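Local coordinates for protein hemin degrading factor (Pseudomonas aeruginosa, PDB 4MF9) that binds heme and probably traffics it inside the bacterial cell, with a heme-degrading activity also proposed, at residues A[259-263]-A[275-279]; A[309-313]-A[354-359]; A[319-323]-A[335-339]. All coordinates share one frame; numbering follows the deposited sequence.

Interaction 1: residues A[259-263]-A[275-279]; sequences GLPIM and HTGPV
Ile262 and Gly277 face each other as an antiparallel hydrogen-bonded pair at the open end of the beta hairpin formed by strands 262-268 and 271-277. Ile262 N donates to Gly277 O and Gly277 N returns a bond to Ile262 O, each 2.9 Å long. The two bonds are equally straight but meet their acceptors differently: Gly277 N approaches Ile262 O nearly in line with the carbonyl, whereas Ile262 N sits above the plane of the Gly277 carbonyl, 65° out of it. Beyond the pair a water lies 2.7 Å from Leu260 O and accepts from Val279 N. At the next pair, Met263 with Thr276, weaker CA-H...O contacts take over, with Met263 CA 3.1 Å from His275 O.

Side-chain packing divides between the two faces of the sheet. On the face of Ile262, CG1 stands between the backbone N and the carbonyl carbon (chi1 60°), which places it 3.4 Å from Gly277 O and sends CD1 on across the tip of Val279, to 4.1 Å from CG1 of that residue. Trp350 of helix 348-355 also packs on Ile262. On the other face Met263 and Thr276 run side by side in the same direction, and the bend at chi3 of the methionine brings its CE to 3.7 Å from Thr276 OG1.

Within segment 275-279 the His275 ring reaches forward along its own segment, and NE2 makes weak hydrogen bonds to Gly277 O and Pro278 O, while ND1 is bonded to Arg92 NE. Gly277 O thus receives both Ile262 N and, weakly, the imidazole. The chemistry is that of a backbone-held hairpin end whose Met263 side carries a thioether and methyl to the heme pocket, which probably gives the ligand an apolar surface there.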
# COMPACT_ATOMS: atom_id res chain seq x y z
N GLY A 259 18.05 12.17 -10.83
CA GLY A 259 16.79 12.85 -11.09
C GLY A 259 15.85 12.02 -11.94
O GLY A 259 14.85 12.52 -12.47
N LEU A 260 16.15 10.76 -12.10
CA LEU A 260 15.33 9.89 -12.89
C LEU A 260 13.94 9.72 -12.27
O LEU A 260 13.80 9.23 -11.21
CB LEU A 260 16.02 8.54 -12.94
CG LEU A 260 15.43 7.25 -13.42
CD1 LEU A 260 14.73 7.52 -14.71
CD2 LEU A 260 16.54 6.29 -13.77
N PRO A 261 12.94 10.04 -13.01
CA PRO A 261 11.55 9.83 -12.56
C PRO A 261 11.23 8.33 -12.53
O PRO A 261 11.37 7.63 -13.54
CB PRO A 261 10.73 10.55 -13.63
CG PRO A 261 11.61 10.52 -14.87
CD PRO A 261 13.01 10.67 -14.34
N ILE A 262 10.80 7.85 -11.37
CA ILE A 262 10.53 6.43 -11.20
C ILE A 262 9.09 6.25 -10.73
O ILE A 262 8.36 7.22 -10.58
CB ILE A 262 11.47 5.83 -10.17
CG1 ILE A 262 11.29 6.55 -8.83
CG2 ILE A 262 12.92 5.96 -10.65
CD1 ILE A 262 12.13 5.97 -7.70
N MET A 263 8.66 5.02 -10.54
CA MET A 263 7.37 4.68 -9.97
C MET A 263 7.59 3.77 -8.78
O MET A 263 8.32 2.84 -8.89
CB MET A 263 6.48 3.99 -10.98
CG MET A 263 6.18 4.79 -12.20
SD MET A 263 5.13 4.04 -13.40
CE MET A 263 3.60 4.20 -12.52
N HIS A 275 3.64 6.21 -6.34
CA HIS A 275 4.27 7.51 -6.54
C HIS A 275 4.93 7.51 -7.90
O HIS A 275 5.65 6.58 -8.23
CB HIS A 275 5.35 7.75 -5.50
CG HIS A 275 6.32 8.83 -5.88
ND1 HIS A 275 5.99 10.17 -5.82
CD2 HIS A 275 7.60 8.77 -6.33
CE1 HIS A 275 7.04 10.89 -6.21
NE2 HIS A 275 8.02 10.06 -6.53
N THR A 276 4.67 8.55 -8.70
CA THR A 276 5.36 8.73 -9.97
C THR A 276 6.18 10.01 -9.90
O THR A 276 5.67 11.06 -9.52
CB THR A 276 4.37 8.82 -11.14
OG1 THR A 276 3.59 7.62 -11.20
CG2 THR A 276 5.12 8.98 -12.45
N GLY A 277 7.46 9.91 -10.25
CA GLY A 277 8.32 11.08 -10.25
C GLY A 277 9.67 10.78 -9.64
O GLY A 277 9.95 9.65 -9.25
N PRO A 278 10.54 11.76 -9.56
CA PRO A 278 11.86 11.57 -8.94
C PRO A 278 11.80 11.46 -7.44
O PRO A 278 10.84 11.81 -6.87
CB PRO A 278 12.59 12.83 -9.33
CG PRO A 278 11.52 13.82 -9.40
CD PRO A 278 10.38 13.12 -10.05
N VAL A 279 12.84 10.96 -6.85
CA VAL A 279 13.04 11.04 -5.44
C VAL A 279 14.28 11.88 -5.24
O VAL A 279 15.11 11.91 -6.10
CB VAL A 279 13.13 9.68 -4.80
CG1 VAL A 279 11.79 8.98 -4.98
CG2 VAL A 279 14.23 8.86 -5.40
O HOH W 1 14.82 10.44 -9.08

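Interaction 2: residues A[309-313]-A[354-359]. With HEM (protoporphyrin IX containing Fe), chain C.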
# COMPACT_ATOMS: atom_id res chain seq x y z
N TRP A 309 14.23 -9.05 -6.48
CA TRP A 309 14.32 -9.55 -7.85
C TRP A 309 14.28 -8.42 -8.87
O TRP A 309 13.50 -7.47 -8.73
CB TRP A 309 13.13 -10.47 -8.14
CG TRP A 309 13.19 -11.77 -7.44
CD1 TRP A 309 12.78 -12.03 -6.16
CD2 TRP A 309 13.67 -13.00 -7.97
NE1 TRP A 309 13.00 -13.36 -5.87
CE2 TRP A 309 13.54 -13.97 -6.97
CE3 TRP A 309 14.21 -13.37 -9.21
CZ2 TRP A 309 13.93 -15.30 -7.16
CZ3 TRP A 309 14.59 -14.68 -9.41
CH2 TRP A 309 14.44 -15.63 -8.39
N ARG A 310 15.11 -8.54 -9.89
CA ARG A 310 14.96 -7.80 -11.10
C ARG A 310 14.04 -8.61 -12.04
O ARG A 310 14.29 -9.72 -12.28
CB ARG A 310 16.29 -7.53 -11.79
CG ARG A 310 16.24 -6.98 -13.17
CD ARG A 310 17.60 -6.47 -13.71
NE ARG A 310 18.68 -7.40 -13.48
CZ ARG A 310 19.85 -7.10 -12.94
NH1 ARG A 310 20.13 -5.86 -12.56
NH2 ARG A 310 20.76 -8.03 -12.80
N VAL A 311 13.01 -8.00 -12.56
CA VAL A 311 12.03 -8.75 -13.36
C VAL A 311 11.80 -8.05 -14.69
O VAL A 311 11.72 -6.82 -14.73
CB VAL A 311 10.68 -8.86 -12.63
CG1 VAL A 311 9.68 -9.74 -13.42
CG2 VAL A 311 10.87 -9.42 -11.23
N ARG A 312 11.69 -8.82 -15.76
CA ARG A 312 11.42 -8.30 -17.07
C ARG A 312 10.19 -9.00 -17.67
O ARG A 312 10.15 -10.19 -17.76
CB ARG A 312 12.63 -8.37 -18.01
CG ARG A 312 14.00 -8.22 -17.39
CD ARG A 312 15.13 -8.40 -18.40
NE ARG A 312 16.40 -8.13 -17.81
CZ ARG A 312 17.12 -9.03 -17.18
NH1 ARG A 312 16.71 -10.26 -17.11
NH2 ARG A 312 18.24 -8.66 -16.62
N LYS A 313 9.21 -8.22 -18.06
CA LYS A 313 7.99 -8.74 -18.63
C LYS A 313 7.72 -8.11 -20.01
O LYS A 313 7.75 -6.95 -20.16
CB LYS A 313 6.80 -8.49 -17.69
CG LYS A 313 7.00 -8.76 -16.23
CD LYS A 313 5.69 -8.73 -15.45
CE LYS A 313 5.60 -7.48 -14.59
NZ LYS A 313 6.26 -7.56 -13.27
N ALA A 354 18.27 -0.07 -13.70
CA ALA A 354 17.70 -1.34 -13.27
C ALA A 354 18.61 -2.54 -13.59
O ALA A 354 18.64 -3.52 -12.86
CB ALA A 354 16.34 -1.54 -13.90
N GLU A 355 19.29 -2.48 -14.70
CA GLU A 355 20.21 -3.56 -15.07
C GLU A 355 21.64 -3.37 -14.59
O GLU A 355 22.40 -4.24 -14.67
CB GLU A 355 20.24 -3.80 -16.57
CG GLU A 355 18.94 -4.01 -17.31
CD GLU A 355 18.57 -5.48 -17.44
OE1 GLU A 355 19.19 -6.28 -16.76
OE2 GLU A 355 17.74 -5.81 -18.24
N SER A 356 21.98 -2.21 -14.07
CA SER A 356 23.37 -1.93 -13.69
C SER A 356 23.83 -2.79 -12.52
O SER A 356 25.04 -2.98 -12.33
CB SER A 356 23.56 -0.45 -13.36
OG SER A 356 22.92 -0.10 -12.14
N PHE A 357 22.89 -3.34 -11.76
CA PHE A 357 23.26 -4.08 -10.55
C PHE A 357 23.46 -5.56 -10.83
O PHE A 357 22.72 -6.18 -11.59
CB PHE A 357 22.24 -3.83 -9.42
CG PHE A 357 22.31 -2.44 -8.84
CD1 PHE A 357 23.07 -2.20 -7.71
CD2 PHE A 357 21.65 -1.38 -9.45
CE1 PHE A 357 23.15 -0.92 -7.18
CE2 PHE A 357 21.73 -0.10 -8.92
CZ PHE A 357 22.48 0.13 -7.79
N LYS A 358 24.49 -6.14 -10.22
CA LYS A 358 24.85 -7.50 -10.48
C LYS A 358 23.95 -8.54 -9.82
O LYS A 358 23.73 -8.51 -8.68
CB LYS A 358 26.34 -7.73 -10.14
CG LYS A 358 27.26 -6.68 -10.73
CD LYS A 358 28.64 -7.21 -11.12
CE LYS A 358 29.63 -6.13 -11.55
NZ LYS A 358 28.97 -4.93 -12.09
N ALA A 359 23.51 -9.53 -10.58
CA ALA A 359 22.68 -10.59 -10.04
C ALA A 359 23.47 -11.48 -9.09
O ALA A 359 24.69 -11.56 -9.17
CB ALA A 359 22.11 -11.43 -11.18
CHA HEM C . 1.42 -1.25 -13.31
CHB HEM C . -0.44 2.66 -15.23
CHC HEM C . -4.83 1.06 -14.09
CHD HEM C . -2.79 -2.17 -11.21
C1A HEM C . 1.28 -0.08 -14.01
C2A HEM C . 2.32 0.60 -14.69
C3A HEM C . 1.79 1.67 -15.24
C4A HEM C . 0.45 1.68 -14.86
CMA HEM C . 2.53 2.70 -16.05
CAA HEM C . 3.75 0.21 -14.84
CBA HEM C . 4.34 0.24 -16.28
CGA HEM C . 3.76 -0.92 -17.01
O1A HEM C . 3.33 -0.80 -18.15
O2A HEM C . 3.73 -1.97 -16.43
C1B HEM C . -1.81 2.49 -15.07
C2B HEM C . -2.68 3.45 -15.62
C3B HEM C . -3.92 3.04 -15.34
C4B HEM C . -3.78 1.78 -14.57
CMB HEM C . -2.27 4.66 -16.40
CAB HEM C . -5.13 3.80 -15.78
CBB HEM C . -6.27 3.83 -15.17
C1C HEM C . -4.69 0.04 -13.23
C2C HEM C . -5.73 -0.70 -12.70
C3C HEM C . -5.17 -1.63 -11.88
C4C HEM C . -3.76 -1.46 -11.89
CMC HEM C . -7.19 -0.52 -13.01
CAC HEM C . -5.90 -2.61 -11.12
CBC HEM C . -5.23 -3.27 -10.22
C1D HEM C . -1.44 -2.21 -11.56
C2D HEM C . -0.44 -3.18 -11.01
C3D HEM C . 0.71 -2.91 -11.62
C4D HEM C . 0.43 -1.79 -12.53
CMD HEM C . -0.62 -4.27 -9.97
CAD HEM C . 2.02 -3.61 -11.39
CBD HEM C . 2.28 -4.57 -12.55
CGD HEM C . 3.33 -5.63 -12.41
O1D HEM C . 4.13 -5.69 -13.32
O2D HEM C . 3.38 -6.44 -11.50
NA HEM C . 0.13 0.60 -14.11
NB HEM C . -2.48 1.51 -14.46
NC HEM C . -3.55 -0.44 -12.73
ND HEM C . -0.85 -1.42 -12.45
FE HEM C . -1.65 -0.08 -13.42
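A single backbone oxygen, Phe357 O, is gripped end-on by both terminal nitrogens of Arg310, NH1 at 2.8 Å and NH2 at 3.0 Å, and lies in the guanidinium plane. Arg310 also belongs to a salt-bridge network with Arg312 and Glu355, which ties strand 307-313 to helix 348-355 and the residues after it. NH1 of Arg310 donates as well to Ala354 O, on a lone pair in the carbonyl plane, so one guanidinium holds carbonyls three residues apart. The bend at chi3 (47°) of Arg310 turns its planar head to lie edge-on to these carbonyls.

Glu355 serves both arginines in different ways. Its OE1 lies over one face of the Arg310 guanidinium, an interaction of charge without a directed N-H. Arg312 instead meets the carboxylate side-on and nearly coplanar, the planes 16° apart. Glu241 of the adjoining strand adds salt bridges to NH2 of both arginines, which probably offsets the positive charge gathered here. In the side-on pair, Arg312 NE reaches Glu355 OE2 at 2.7 Å, and Arg312 NH2 takes the syn lone pair of Glu355 OE1 at 2.6 Å, nearly straight at 173°.

Interaction 3: residues A[319-323]-A[335-339]. With HEM (protoporphyrin IX containing Fe), chain C.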
# COMPACT_ATOMS: atom_id res chain seq x y z
N ILE A 319 9.29 -4.53 -23.56
CA ILE A 319 9.72 -5.00 -22.28
C ILE A 319 9.60 -3.98 -21.13
O ILE A 319 9.99 -2.90 -21.27
CB ILE A 319 11.15 -5.48 -22.39
CG1 ILE A 319 11.20 -6.55 -23.49
CG2 ILE A 319 11.69 -5.91 -21.05
CD1 ILE A 319 11.20 -7.97 -23.05
N VAL A 320 9.09 -4.44 -20.01
CA VAL A 320 9.02 -3.60 -18.81
C VAL A 320 9.88 -4.20 -17.72
O VAL A 320 9.70 -5.35 -17.33
CB VAL A 320 7.56 -3.46 -18.27
CG1 VAL A 320 7.57 -2.66 -16.93
CG2 VAL A 320 6.68 -2.77 -19.28
N THR A 321 10.82 -3.40 -17.22
CA THR A 321 11.71 -3.86 -16.17
C THR A 321 11.30 -3.28 -14.82
O THR A 321 10.99 -2.09 -14.72
CB THR A 321 13.15 -3.43 -16.47
OG1 THR A 321 13.47 -3.77 -17.82
CG2 THR A 321 14.12 -4.13 -15.53
N SER A 322 11.31 -4.11 -13.78
CA SER A 322 10.94 -3.68 -12.44
C SER A 322 11.85 -4.37 -11.44
O SER A 322 12.48 -5.38 -11.78
CB SER A 322 9.49 -4.06 -12.14
OG SER A 322 9.33 -5.46 -12.20
N TRP A 323 11.92 -3.83 -10.23
CA TRP A 323 12.52 -4.52 -9.09
C TRP A 323 11.40 -4.81 -8.11
O TRP A 323 10.55 -3.94 -7.86
CB TRP A 323 13.57 -3.64 -8.41
CG TRP A 323 14.89 -3.58 -9.13
CD1 TRP A 323 15.11 -3.78 -10.47
CD2 TRP A 323 16.17 -3.33 -8.55
NE1 TRP A 323 16.46 -3.65 -10.75
CE2 TRP A 323 17.13 -3.37 -9.58
CE3 TRP A 323 16.60 -3.05 -7.24
CZ2 TRP A 323 18.48 -3.16 -9.36
CZ3 TRP A 323 17.95 -2.84 -7.02
CH2 TRP A 323 18.88 -2.90 -8.07
N GLN A 335 7.53 -2.29 -5.13
CA GLN A 335 7.98 -2.53 -6.49
C GLN A 335 8.41 -1.22 -7.10
O GLN A 335 7.76 -0.24 -6.89
CB GLN A 335 6.87 -3.04 -7.38
CG GLN A 335 6.35 -4.43 -7.14
CD GLN A 335 5.17 -4.71 -8.08
OE1 GLN A 335 5.28 -5.45 -9.04
NE2 GLN A 335 4.08 -4.06 -7.82
N LEU A 336 9.44 -1.27 -7.90
CA LEU A 336 9.91 -0.12 -8.61
C LEU A 336 9.82 -0.30 -10.12
O LEU A 336 10.25 -1.28 -10.61
CB LEU A 336 11.33 0.17 -8.22
CG LEU A 336 11.48 1.09 -7.03
CD1 LEU A 336 10.94 0.39 -5.84
CD2 LEU A 336 12.93 1.45 -6.89
N PHE A 337 9.32 0.70 -10.81
CA PHE A 337 9.39 0.71 -12.27
C PHE A 337 9.97 2.06 -12.67
O PHE A 337 10.21 2.93 -11.81
CB PHE A 337 8.01 0.58 -12.91
CG PHE A 337 7.26 -0.68 -12.54
CD1 PHE A 337 7.11 -1.71 -13.47
CD2 PHE A 337 6.67 -0.81 -11.29
CE1 PHE A 337 6.41 -2.85 -13.15
CE2 PHE A 337 5.96 -1.96 -10.97
CZ PHE A 337 5.84 -2.98 -11.90
N GLY A 338 10.18 2.24 -13.98
CA GLY A 338 10.49 3.56 -14.51
C GLY A 338 9.19 4.27 -14.83
O GLY A 338 8.17 3.63 -15.11
N ALA A 339 9.20 5.59 -14.79
CA ALA A 339 8.00 6.33 -15.13
C ALA A 339 7.68 6.17 -16.61
O ALA A 339 8.56 6.31 -17.45
CB ALA A 339 8.17 7.80 -14.76
CHA HEM C . 1.42 -1.25 -13.31
CHB HEM C . -0.44 2.66 -15.23
CHC HEM C . -4.83 1.06 -14.09
CHD HEM C . -2.79 -2.17 -11.21
C1A HEM C . 1.28 -0.08 -14.01
C2A HEM C . 2.32 0.60 -14.69
C3A HEM C . 1.79 1.67 -15.24
C4A HEM C . 0.45 1.68 -14.86
CMA HEM C . 2.53 2.70 -16.05
CAA HEM C . 3.75 0.21 -14.84
CBA HEM C . 4.34 0.24 -16.28
CGA HEM C . 3.76 -0.92 -17.01
O1A HEM C . 3.33 -0.80 -18.15
O2A HEM C . 3.73 -1.97 -16.43
C1B HEM C . -1.81 2.49 -15.07
C2B HEM C . -2.68 3.45 -15.62
C3B HEM C . -3.92 3.04 -15.34
C4B HEM C . -3.78 1.78 -14.57
CMB HEM C . -2.27 4.66 -16.40
CAB HEM C . -5.13 3.80 -15.78
CBB HEM C . -6.27 3.83 -15.17
C1C HEM C . -4.69 0.04 -13.23
C2C HEM C . -5.73 -0.70 -12.70
C3C HEM C . -5.17 -1.63 -11.88
C4C HEM C . -3.76 -1.46 -11.89
CMC HEM C . -7.19 -0.52 -13.01
CAC HEM C . -5.90 -2.61 -11.12
CBC HEM C . -5.23 -3.27 -10.22
C1D HEM C . -1.44 -2.21 -11.56
C2D HEM C . -0.44 -3.18 -11.01
C3D HEM C . 0.71 -2.91 -11.62
C4D HEM C . 0.43 -1.79 -12.53
CMD HEM C . -0.62 -4.27 -9.97
CAD HEM C . 2.02 -3.61 -11.39
CBD HEM C . 2.28 -4.57 -12.55
CGD HEM C . 3.33 -5.63 -12.41
O1D HEM C . 4.13 -5.69 -13.32
O2D HEM C . 3.38 -6.44 -11.50
NA HEM C . 0.13 0.60 -14.11
NB HEM C . -2.48 1.51 -14.46
NC HEM C . -3.55 -0.44 -12.73
ND HEM C . -0.85 -1.42 -12.45
FE HEM C . -1.65 -0.08 -13.42
O HOH W 2 9.91 0.73 -16.15
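Phe337 has one ring face laid under the CB of Ser322, a CH-pi contact with that carbon 3.7 Å from the ring centroid and 22° off the normal. The opposite face looks onto the heme, where CAA of a propionate arm stands over the rim of the ring. Val320 comes in at the edge instead, its CG1 in the ring plane and 3.6 Å from Phe337 CD1. CG1 owes this place to its position opposite the backbone N (chi1 175°), while the other methyl, CG2, faces the heme carboxylate around CGA. Phe337 CZ in turn lies 3.5 Å from O1D of the second propionate.

The strands themselves are joined at Trp323 and Leu336, an antiparallel hydrogen-bonded pair in which Leu336 N meets Trp323 O at 2.9 Å and Trp323 N meets Leu336 O at 3.1 Å. Toward Gly338 direct bonding gives way to a water, which accepts from Gly338 N at 2.7 Å and donates weakly to Thr321 O. Trp323 and Leu336 lie on the face covered by helix 247-258. The arrangement is a beta hairpin of the C-terminal HemS/ChuX domain, with one face packed on helices and the other lining the propionate side of the heme pocket.

Overall arrangement
The three contacts lie along one antiparallel sheet in the order 271-277, 262-268, 332-338, 320-326, 307-313. Interactions 1 and 3, with centres 11 Å apart, are stitched together by Met263 N to Phe337 O at 2.9 Å and Pro261 O to Ala339 N at 3.2 Å. Interaction 3 is nested within the chain loop closed by interaction 2, their centres 9 Å apart, and Val311 N lies 2.8 Å from Ser322 O. Interactions 1 and 2 do not touch; their centres are 18 Å apart. Met263 of interaction 1 and Val320, Gln335 and Phe337 of interaction 3 line the heme pocket; segment 309-313 carries the heme-binding Lys313, though that residue takes no part in the contact with 354-359.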